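Local structure of minor fimbrium subunit Mfa5 (Porphyromonas gingivalis ATCC 33277, 6TO1) at residues T588-P598 with P621-K632; L435-V443 with I459-Y469. The protein serves as an accessory, tip-associated subunit of the minor (Mfa1) fimbriae, type V pili that mediate biofilm formation and adhesion to host cells and other bacteria. All coordinates share one frame; numbering follows the deposited sequence. Where two conformers were deposited one is given.

Contact 1. Residues T588-P598 with P621-K632; sequences TEALQYYSVPP and PNPGQIGISWKK
A two-stranded antiparallel ribbon joins Gln592-Val596 to Gly624-Ile628, and one of its pairs suggests how a glycine opposite an aromatic residue can let two strands draw close. Six backbone bonds tie Gln592 to Ile628, Tyr594 to Ile626 and Val596 to Gly624. At the non-hydrogen-bonded pair Tyr593-Gly627, between the first two of these, the tyrosine lays a ring face over the glycine, whose CA sits 4.0 Å from the centroid of the Tyr593 ring in a CH-pi contact. The face carrying Tyr594, Val596, Ile626 and Ile628 turns to the rest of the domain, where Ile533, Ile582 and Phe639 receive it. Within it, Val596 CG2 meets Ile626 CG1 at 3.8 Å, the two side chains crossing at about a right angle. Beyond the strands, water 1 bridges Thr588 O, Gln592 NE2 and Trp630 N, while the cis peptide before Pro623 lies at the other end, with Pro623 CG 3.2 Å from Ser595 OG. The bend of Glu589 at chi2 (70°) brings its carboxylate alongside the indole of Trp630, the two planes 75° apart. Trp630 NE1 donates in its ring plane to the anti lone pair of Glu589 OE1, 2.9 Å away with an N-H...O angle of 156°.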
loop_
_atom_site.group_PDB
_atom_site.type_symbol
_atom_site.label_atom_id
_atom_site.label_comp_id
_atom_site.label_asym_id
_atom_site.label_seq_id
_atom_site.Cartn_x
_atom_site.Cartn_y
_atom_site.Cartn_z
ATOM N N THR A 588 -29.942 -21.980 -24.273
ATOM C CA THR A 588 -30.185 -21.919 -25.701
ATOM C C THR A 588 -30.598 -20.519 -26.130
ATOM O O THR A 588 -31.161 -19.738 -25.356
ATOM C CB THR A 588 -31.274 -22.927 -26.145
ATOM O OG1 THR A 588 -31.418 -22.855 -27.568
ATOM C CG2 THR A 588 -32.603 -22.615 -25.464
ATOM N N GLU A 589 -30.303 -20.221 -27.384
ATOM C CA GLU A 589 -30.765 -19.012 -28.040
ATOM C C GLU A 589 -31.997 -19.273 -28.897
ATOM O O GLU A 589 -32.535 -18.336 -29.489
ATOM C CB GLU A 589 -29.621 -18.424 -28.867
ATOM C CG GLU A 589 -28.429 -17.892 -27.986
ATOM C CD GLU A 589 -27.591 -18.982 -27.272
ATOM O OE1 GLU A 589 -27.621 -19.079 -26.011
ATOM O OE2 GLU A 589 -26.861 -19.724 -27.961
ATOM N N ALA A 590 -32.461 -20.521 -28.971
ATOM C CA ALA A 590 -33.658 -20.829 -29.744
ATOM C C ALA A 590 -34.881 -20.373 -28.962
ATOM O O ALA A 590 -34.965 -20.565 -27.744
ATOM C CB ALA A 590 -33.755 -22.318 -30.049
ATOM N N LEU A 591 -35.813 -19.723 -29.654
ATOM C CA LEU A 591 -37.029 -19.285 -28.987
ATOM C C LEU A 591 -37.756 -20.485 -28.400
ATOM O O LEU A 591 -37.812 -21.563 -29.006
ATOM C CB LEU A 591 -37.928 -18.541 -29.962
ATOM C CG LEU A 591 -37.402 -17.282 -30.621
ATOM C CD1 LEU A 591 -38.409 -16.813 -31.664
ATOM C CD2 LEU A 591 -37.142 -16.215 -29.583
ATOM N N GLN A 592 -38.268 -20.302 -27.193
ATOM C CA GLN A 592 -39.201 -21.223 -26.573
ATOM C C GLN A 592 -40.611 -20.711 -26.877
ATOM O O GLN A 592 -40.954 -19.571 -26.523
ATOM C CB GLN A 592 -38.968 -21.312 -25.070
ATOM C CG GLN A 592 -37.592 -21.861 -24.662
ATOM C CD GLN A 592 -36.648 -20.775 -24.163
ATOM O OE1 GLN A 592 -36.728 -20.356 -23.008
ATOM N NE2 GLN A 592 -35.765 -20.310 -25.037
ATOM N N TYR A 593 -41.423 -21.545 -27.522
ATOM C CA TYR A 593 -42.734 -21.119 -28.001
ATOM C C TYR A 593 -43.829 -21.532 -27.032
ATOM O O TYR A 593 -43.771 -22.604 -26.423
ATOM C CB TYR A 593 -43.011 -21.705 -29.380
ATOM C CG TYR A 593 -42.308 -20.968 -30.479
ATOM C CD1 TYR A 593 -42.862 -19.831 -31.019
ATOM C CD2 TYR A 593 -41.068 -21.394 -30.955
ATOM C CE1 TYR A 593 -42.236 -19.138 -32.019
ATOM C CE2 TYR A 593 -40.425 -20.698 -31.961
ATOM C CZ TYR A 593 -41.022 -19.582 -32.492
ATOM O OH TYR A 593 -40.424 -18.867 -33.499
ATOM N N TYR A 594 -44.797 -20.643 -26.847
ATOM C CA TYR A 594 -45.942 -20.895 -25.992
ATOM C C TYR A 594 -47.219 -20.701 -26.798
ATOM O O TYR A 594 -47.252 -19.905 -27.745
ATOM C CB TYR A 594 -45.932 -19.978 -24.794
ATOM C CG TYR A 594 -44.780 -20.276 -23.882
ATOM C CD1 TYR A 594 -44.929 -21.164 -22.829
ATOM C CD2 TYR A 594 -43.537 -19.694 -24.087
ATOM C CE1 TYR A 594 -43.890 -21.459 -21.992
ATOM C CE2 TYR A 594 -42.481 -19.989 -23.245
ATOM C CZ TYR A 594 -42.669 -20.867 -22.202
ATOM O OH TYR A 594 -41.636 -21.183 -21.360
ATOM N N SER A 595 -48.269 -21.429 -26.395
ATOM C CA SER A 595 -49.579 -21.382 -27.052
ATOM C C SER A 595 -50.438 -20.357 -26.327
ATOM O O SER A 595 -50.886 -20.582 -25.193
ATOM C CB SER A 595 -50.221 -22.770 -27.064
ATOM O OG SER A 595 -51.518 -22.721 -27.641
ATOM N N VAL A 596 -50.633 -19.206 -26.952
ATOM C CA VAL A 596 -51.163 -18.037 -26.261
ATOM C C VAL A 596 -52.575 -17.767 -26.769
ATOM O O VAL A 596 -52.747 -17.482 -27.963
ATOM C CB VAL A 596 -50.273 -16.801 -26.458
ATOM C CG1 VAL A 596 -50.862 -15.639 -25.738
ATOM C CG2 VAL A 596 -48.874 -17.140 -25.958
ATOM N N PRO A 597 -53.588 -17.806 -25.907
ATOM C CA PRO A 597 -54.935 -17.442 -26.338
ATOM C C PRO A 597 -55.279 -16.036 -25.886
ATOM O O PRO A 597 -54.720 -15.529 -24.903
ATOM C CB PRO A 597 -55.803 -18.484 -25.619
ATOM C CG PRO A 597 -55.140 -18.542 -24.247
ATOM C CD PRO A 597 -53.616 -18.274 -24.504
ATOM N N PRO A 598 -56.223 -15.375 -26.550
ATOM C CA PRO A 598 -56.744 -14.118 -26.002
ATOM C C PRO A 598 -57.537 -14.387 -24.725
ATOM O O PRO A 598 -58.106 -15.465 -24.533
ATOM C CB PRO A 598 -57.644 -13.580 -27.124
ATOM C CG PRO A 598 -58.110 -14.816 -27.840
ATOM C CD PRO A 598 -57.001 -15.860 -27.717
ATOM N N PRO A 621 -53.431 -15.956 -34.098
ATOM C CA PRO A 621 -54.615 -16.820 -34.059
ATOM C C PRO A 621 -54.927 -17.257 -32.639
ATOM O O PRO A 621 -54.190 -16.986 -31.686
ATOM C CB PRO A 621 -54.222 -18.005 -34.943
ATOM C CG PRO A 621 -52.779 -18.052 -34.877
ATOM C CD PRO A 621 -52.284 -16.639 -34.722
ATOM N N ASN A 622 -56.059 -17.939 -32.503
ATOM C CA ASN A 622 -56.519 -18.396 -31.197
ATOM C C ASN A 622 -56.461 -19.915 -31.094
ATOM O O ASN A 622 -57.323 -20.608 -31.650
ATOM C CB ASN A 622 -57.943 -17.902 -30.939
ATOM C CG ASN A 622 -58.463 -18.331 -29.592
ATOM O OD1 ASN A 622 -57.697 -18.726 -28.735
ATOM N ND2 ASN A 622 -59.780 -18.284 -29.410
ATOM N N PRO A 623 -55.475 -20.485 -30.405
ATOM C CA PRO A 623 -54.321 -19.787 -29.810
ATOM C C PRO A 623 -53.195 -19.605 -30.820
ATOM O O PRO A 623 -53.230 -20.177 -31.926
ATOM C CB PRO A 623 -53.923 -20.720 -28.680
ATOM C CG PRO A 623 -54.195 -22.087 -29.246
ATOM C CD PRO A 623 -55.425 -21.941 -30.137
ATOM N N GLY A 624 -52.183 -18.834 -30.433
ATOM C CA GLY A 624 -51.072 -18.548 -31.310
ATOM C C GLY A 624 -49.738 -18.832 -30.643
ATOM O O GLY A 624 -49.585 -18.713 -29.430
ATOM N N GLN A 625 -48.792 -19.269 -31.465
ATOM C CA GLN A 625 -47.433 -19.566 -31.021
ATOM C C GLN A 625 -46.657 -18.263 -30.865
ATOM O O GLN A 625 -46.509 -17.509 -31.836
ATOM C CB GLN A 625 -46.744 -20.473 -32.038
ATOM C CG GLN A 625 -47.380 -21.846 -32.141
ATOM C CD GLN A 625 -47.063 -22.677 -30.931
ATOM O OE1 GLN A 625 -47.892 -22.837 -30.031
ATOM N NE2 GLN A 625 -45.848 -23.197 -30.890
ATOM N N ILE A 626 -46.192 -17.993 -29.640
ATOM C CA ILE A 626 -45.383 -16.819 -29.326
ATOM C C ILE A 626 -44.102 -17.323 -28.658
ATOM O O ILE A 626 -44.167 -18.107 -27.701
ATOM C CB ILE A 626 -46.111 -15.828 -28.401
ATOM C CG1 ILE A 626 -47.462 -15.416 -28.991
ATOM C CG2 ILE A 626 -45.238 -14.586 -28.131
ATOM C CD1 ILE A 626 -47.394 -14.523 -30.189
ATOM N N GLY A 627 -42.958 -16.858 -29.144
ATOM C CA GLY A 627 -41.662 -17.374 -28.709
ATOM C C GLY A 627 -40.804 -16.307 -28.046
ATOM O O GLY A 627 -40.831 -15.143 -28.450
ATOM N N ILE A 628 -40.074 -16.725 -27.008
ATOM C CA ILE A 628 -39.183 -15.849 -26.253
ATOM C C ILE A 628 -37.885 -16.586 -25.941
ATOM O O ILE A 628 -37.811 -17.819 -25.966
ATOM C CB ILE A 628 -39.826 -15.349 -24.937
ATOM C CG1 ILE A 628 -40.317 -16.529 -24.088
ATOM C CG2 ILE A 628 -40.955 -14.383 -25.235
ATOM C CD1 ILE A 628 -40.958 -16.113 -22.780
ATOM N N SER A 629 -36.845 -15.800 -25.646
ATOM C CA SER A 629 -35.549 -16.350 -25.258
ATOM C C SER A 629 -34.842 -15.326 -24.378
ATOM O O SER A 629 -35.304 -14.195 -24.221
ATOM C CB SER A 629 -34.665 -16.650 -26.464
ATOM O OG SER A 629 -34.226 -15.417 -27.056
ATOM N N TRP A 630 -33.671 -15.699 -23.860
ATOM C CA TRP A 630 -32.892 -14.740 -23.079
ATOM C C TRP A 630 -32.399 -13.570 -23.915
ATOM O O TRP A 630 -32.176 -12.486 -23.360
ATOM C CB TRP A 630 -31.729 -15.442 -22.388
ATOM C CG TRP A 630 -30.606 -15.906 -23.223
ATOM C CD1 TRP A 630 -30.403 -17.165 -23.696
ATOM C CD2 TRP A 630 -29.463 -15.140 -23.610
ATOM N NE1 TRP A 630 -29.214 -17.231 -24.381
ATOM C CE2 TRP A 630 -28.623 -15.994 -24.350
ATOM C CE3 TRP A 630 -29.081 -13.801 -23.421
ATOM C CZ2 TRP A 630 -27.415 -15.564 -24.896
ATOM C CZ3 TRP A 630 -27.872 -13.373 -23.966
ATOM C CH2 TRP A 630 -27.056 -14.256 -24.695
ATOM N N LYS A 631 -32.268 -13.738 -25.227
ATOM C CA LYS A 631 -31.886 -12.624 -26.085
ATOM C C LYS A 631 -33.076 -11.832 -26.606
ATOM O O LYS A 631 -32.918 -10.667 -26.983
ATOM C CB LYS A 631 -31.067 -13.127 -27.276
ATOM C CG LYS A 631 -29.812 -13.892 -26.890
ATOM C CD LYS A 631 -29.050 -14.366 -28.128
ATOM C CE LYS A 631 -27.954 -13.386 -28.534
ATOM N NZ LYS A 631 -28.478 -12.041 -28.853
ATOM N N LYS A 632 -34.259 -12.434 -26.658
ATOM C CA LYS A 632 -35.459 -11.768 -27.162
ATOM C C LYS A 632 -36.572 -12.115 -26.183
ATOM O O LYS A 632 -37.363 -13.036 -26.412
ATOM C CB LYS A 632 -35.776 -12.226 -28.589
ATOM C CG LYS A 632 -34.735 -11.778 -29.614
ATOM C CD LYS A 632 -34.635 -10.251 -29.699
ATOM C CE LYS A 632 -33.539 -9.818 -30.702
ATOM N NZ LYS A 632 -33.342 -8.338 -30.628
HETATM O O HOH W 1 -33.363 -18.727 -24.093
HETATM O O HOH W 2 -32.926 -15.739 -29.392
HETATM O O HOH W 3 -50.821 -22.225 -30.637
#

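Contact 2. Residues L435-V443 with I459-Y469; sequences LLNVSNGTV and ILSSSEATITY
Ser439 OG is acceptor and donor at once: it takes the backbone N-H of Thr466 across the contact (Thr466 N to Ser439 OG 2.9 Å, 166°) and gives its own proton to its neighbour Asn440 OD1, 2.6 Å from Ser439 OG. Its chi1 of 74°, which sets OG between the backbone N and the carbonyl carbon, aims the hydroxyl at the opposing strand, while Ser439 N donates almost straight down the carbonyl of Thr466. Asn440 OD1 also accepts from water 5, which donates its other hydrogen to Glu464 O. These bonds extend the short edge pairing of Asn437-Val438 with strand 463-473, part of an antiparallel sheet that also holds strand 110-119. There Asn437 N binds Thr468 O at 3.1 Å, and Asn437 O accepts Thr468 N in its carbonyl plane. The same Asn437 O receives a hydrogen from water 4, which is shared with the hydroxyls of Thr466 and Thr468; Thr468 OG1 is further bonded to Thr114. On the apolar face, Val438 and Ile467 run side by side, and Val443 CG2 reaches Ile467 CG2 at 4.0 Å. Leu436 CG rests against Tyr469 CB (3.8 Å), and the hydroxyl of Tyr469 is bonded to Asp415.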
loop_
_atom_site.group_PDB
_atom_site.type_symbol
_atom_site.label_atom_id
_atom_site.label_comp_id
_atom_site.label_asym_id
_atom_site.label_seq_id
_atom_site.Cartn_x
_atom_site.Cartn_y
_atom_site.Cartn_z
ATOM N N LEU A 435 -27.510 6.398 -2.773
ATOM C CA LEU A 435 -28.414 5.460 -3.420
ATOM C C LEU A 435 -27.735 4.142 -3.765
ATOM O O LEU A 435 -28.416 3.206 -4.211
ATOM C CB LEU A 435 -28.977 6.089 -4.690
ATOM C CG LEU A 435 -29.792 7.374 -4.487
ATOM C CD1 LEU A 435 -30.232 7.955 -5.817
ATOM C CD2 LEU A 435 -30.975 7.057 -3.593
ATOM N N LEU A 436 -26.415 4.067 -3.582
ATOM C CA LEU A 436 -25.587 2.887 -3.783
ATOM C C LEU A 436 -24.944 2.481 -2.461
ATOM O O LEU A 436 -24.978 3.215 -1.474
ATOM C CB LEU A 436 -24.477 3.162 -4.805
ATOM C CG LEU A 436 -24.849 3.117 -6.275
ATOM C CD1 LEU A 436 -25.997 4.044 -6.588
ATOM C CD2 LEU A 436 -23.644 3.492 -7.138
ATOM N N ASN A 437 -24.323 1.306 -2.442
ATOM C CA ASN A 437 -23.492 0.883 -1.314
ATOM C C ASN A 437 -22.049 1.229 -1.677
ATOM O O ASN A 437 -21.467 0.606 -2.570
ATOM C CB ASN A 437 -23.673 -0.609 -1.047
ATOM C CG ASN A 437 -22.836 -1.103 0.113
ATOM O OD1 ASN A 437 -22.193 -0.322 0.821
ATOM N ND2 ASN A 437 -22.839 -2.418 0.316
ATOM N N VAL A 438 -21.484 2.228 -0.997
ATOM C CA VAL A 438 -20.175 2.793 -1.329
ATOM C C VAL A 438 -19.313 2.784 -0.074
ATOM O O VAL A 438 -19.663 3.438 0.911
ATOM C CB VAL A 438 -20.310 4.232 -1.861
ATOM C CG1 VAL A 438 -18.930 4.846 -2.104
ATOM C CG2 VAL A 438 -21.139 4.261 -3.107
ATOM N N SER A 439 -18.185 2.064 -0.108
ATOM C CA SER A 439 -17.379 1.925 1.103
ATOM C C SER A 439 -16.516 3.153 1.362
ATOM O O SER A 439 -16.234 3.469 2.520
ATOM C CB SER A 439 -16.503 0.675 1.018
ATOM O OG SER A 439 -15.423 0.888 0.124
ATOM N N ASN A 440 -16.112 3.856 0.310
ATOM C CA ASN A 440 -15.140 4.936 0.384
ATOM C C ASN A 440 -15.458 5.910 -0.745
ATOM O O ASN A 440 -15.700 5.481 -1.875
ATOM C CB ASN A 440 -13.693 4.442 0.197
ATOM C CG ASN A 440 -13.236 3.494 1.284
ATOM O OD1 ASN A 440 -13.513 2.291 1.255
ATOM N ND2 ASN A 440 -12.488 4.027 2.239
ATOM N N GLY A 441 -15.412 7.209 -0.461
ATOM C CA GLY A 441 -15.511 8.209 -1.507
ATOM C C GLY A 441 -16.956 8.485 -1.909
ATOM O O GLY A 441 -17.896 8.214 -1.164
ATOM N N THR A 442 -17.119 9.034 -3.117
ATOM C CA THR A 442 -18.418 9.490 -3.602
ATOM C C THR A 442 -18.612 9.074 -5.052
ATOM O O THR A 442 -17.643 8.863 -5.786
ATOM C CB THR A 442 -18.535 11.013 -3.484
ATOM O OG1 THR A 442 -17.443 11.640 -4.170
ATOM C CG2 THR A 442 -18.516 11.449 -2.025
ATOM N N VAL A 443 -19.878 8.952 -5.460
ATOM C CA VAL A 443 -20.216 8.472 -6.790
ATOM C C VAL A 443 -21.179 9.443 -7.465
ATOM O O VAL A 443 -22.181 9.854 -6.871
ATOM C CB VAL A 443 -20.825 7.060 -6.750
ATOM C CG1 VAL A 443 -21.091 6.579 -8.181
ATOM C CG2 VAL A 443 -19.912 6.087 -5.991
ATOM N N ILE A 459 -7.060 5.468 -0.391
ATOM C CA ILE A 459 -7.299 4.115 0.081
ATOM C C ILE A 459 -6.017 3.619 0.734
ATOM O O ILE A 459 -4.955 3.638 0.107
ATOM C CB ILE A 459 -7.701 3.169 -1.063
ATOM C CG1 ILE A 459 -8.949 3.671 -1.792
ATOM C CG2 ILE A 459 -7.963 1.760 -0.507
ATOM C CD1 ILE A 459 -10.145 3.795 -0.901
ATOM N N LEU A 460 -6.119 3.169 1.983
ATOM C CA LEU A 460 -4.950 2.686 2.703
ATOM C C LEU A 460 -4.451 1.354 2.143
ATOM O O LEU A 460 -5.136 0.649 1.393
ATOM C CB LEU A 460 -5.286 2.505 4.184
ATOM C CG LEU A 460 -5.824 3.739 4.882
ATOM C CD1 LEU A 460 -6.023 3.498 6.369
ATOM C CD2 LEU A 460 -4.870 4.904 4.697
ATOM N N SER A 461 -3.230 0.999 2.531
ATOM C CA SER A 461 -2.675 -0.293 2.157
ATOM C C SER A 461 -3.411 -1.419 2.878
ATOM O O SER A 461 -4.137 -1.203 3.853
ATOM C CB SER A 461 -1.172 -0.313 2.478
ATOM O OG SER A 461 -1.002 -0.109 3.869
ATOM N N SER A 462 -3.265 -2.623 2.332
ATOM C CA SER A 462 -3.850 -3.836 2.898
ATOM C C SER A 462 -5.348 -3.641 3.138
ATOM O O SER A 462 -5.884 -3.945 4.203
ATOM C CB SER A 462 -3.128 -4.244 4.185
ATOM O OG SER A 462 -1.760 -4.489 3.899
ATOM N N SER A 463 -6.028 -3.118 2.119
ATOM C CA SER A 463 -7.421 -2.710 2.271
ATOM C C SER A 463 -8.194 -3.027 1.003
ATOM O O SER A 463 -7.627 -3.396 -0.027
ATOM C CB SER A 463 -7.546 -1.205 2.560
ATOM O OG SER A 463 -6.991 -0.868 3.817
ATOM N N GLU A 464 -9.519 -2.882 1.074
ATOM C CA GLU A 464 -10.349 -3.006 -0.117
ATOM C C GLU A 464 -11.425 -1.931 -0.087
ATOM O O GLU A 464 -11.950 -1.597 0.979
ATOM C CB GLU A 464 -10.992 -4.400 -0.237
ATOM C CG GLU A 464 -12.086 -4.716 0.761
ATOM C CD GLU A 464 -13.061 -5.785 0.255
ATOM O OE1 GLU A 464 -14.299 -5.575 0.334
ATOM O OE2 GLU A 464 -12.589 -6.834 -0.227
ATOM N N ALA A 465 -11.736 -1.395 -1.265
ATOM C CA ALA A 465 -12.794 -0.412 -1.457
ATOM C C ALA A 465 -13.791 -0.975 -2.470
ATOM O O ALA A 465 -13.402 -1.640 -3.441
ATOM C CB ALA A 465 -12.221 0.924 -1.929
ATOM N N THR A 466 -15.080 -0.760 -2.220
ATOM C CA THR A 466 -16.090 -1.333 -3.102
ATOM C C THR A 466 -17.251 -0.374 -3.294
ATOM O O THR A 466 -17.540 0.469 -2.443
ATOM C CB THR A 466 -16.664 -2.657 -2.559
ATOM O OG1 THR A 466 -17.227 -2.420 -1.254
ATOM C CG2 THR A 466 -15.629 -3.709 -2.496
ATOM N N ILE A 467 -17.859 -0.465 -4.475
ATOM C CA ILE A 467 -19.192 0.055 -4.713
ATOM C C ILE A 467 -20.014 -1.120 -5.218
ATOM O O ILE A 467 -19.507 -2.013 -5.913
ATOM C CB ILE A 467 -19.265 1.221 -5.715
ATOM C CG1 ILE A 467 -18.848 0.789 -7.110
ATOM C CG2 ILE A 467 -18.436 2.415 -5.221
ATOM C CD1 ILE A 467 -19.052 1.889 -8.125
ATOM N N THR A 468 -21.301 -1.114 -4.860
ATOM C CA THR A 468 -22.231 -2.134 -5.310
ATOM C C THR A 468 -23.544 -1.437 -5.653
ATOM O O THR A 468 -24.016 -0.593 -4.888
ATOM C CB THR A 468 -22.475 -3.195 -4.242
ATOM O OG1 THR A 468 -21.247 -3.852 -3.921
ATOM C CG2 THR A 468 -23.485 -4.230 -4.730
ATOM N N TYR A 469 -24.098 -1.788 -6.809
ATOM C CA TYR A 469 -25.366 -1.263 -7.305
ATOM C C TYR A 469 -26.124 -2.392 -7.981
ATOM O O TYR A 469 -25.526 -3.324 -8.521
ATOM C CB TYR A 469 -25.154 -0.089 -8.287
ATOM C CG TYR A 469 -24.292 -0.385 -9.497
ATOM C CD1 TYR A 469 -24.859 -0.822 -10.687
ATOM C CD2 TYR A 469 -22.899 -0.220 -9.465
ATOM C CE1 TYR A 469 -24.081 -1.098 -11.809
ATOM C CE2 TYR A 469 -22.111 -0.501 -10.601
ATOM C CZ TYR A 469 -22.703 -0.926 -11.766
ATOM O OH TYR A 469 -21.959 -1.196 -12.901
HETATM O O HOH W 4 -19.982 -2.203 -1.936
HETATM O O HOH W 5 -10.998 1.276 2.156
#

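Overall arrangement
Contacts 1 and 2 belong to different sheets of an elongated chain, with centres 43 Å apart and nearest atoms about 17 Å apart; contact 2 closes before contact 1 opens. Both are antiparallel pairings with one face inward and the other more open, and both are only partly buried. They illustrate two ways of ending a strand pair. The 588-598/621-632 ribbon is a self-contained two-stranded sheet, buries 940 Å² and relies on regular backbone bonding with an indole-carboxylate bond beyond it. The 435-443/459-469 pairing buries 452 Å², forms just two bridges at the side of a larger sheet, and continues through a serine hydroxyl in place of a backbone carbonyl.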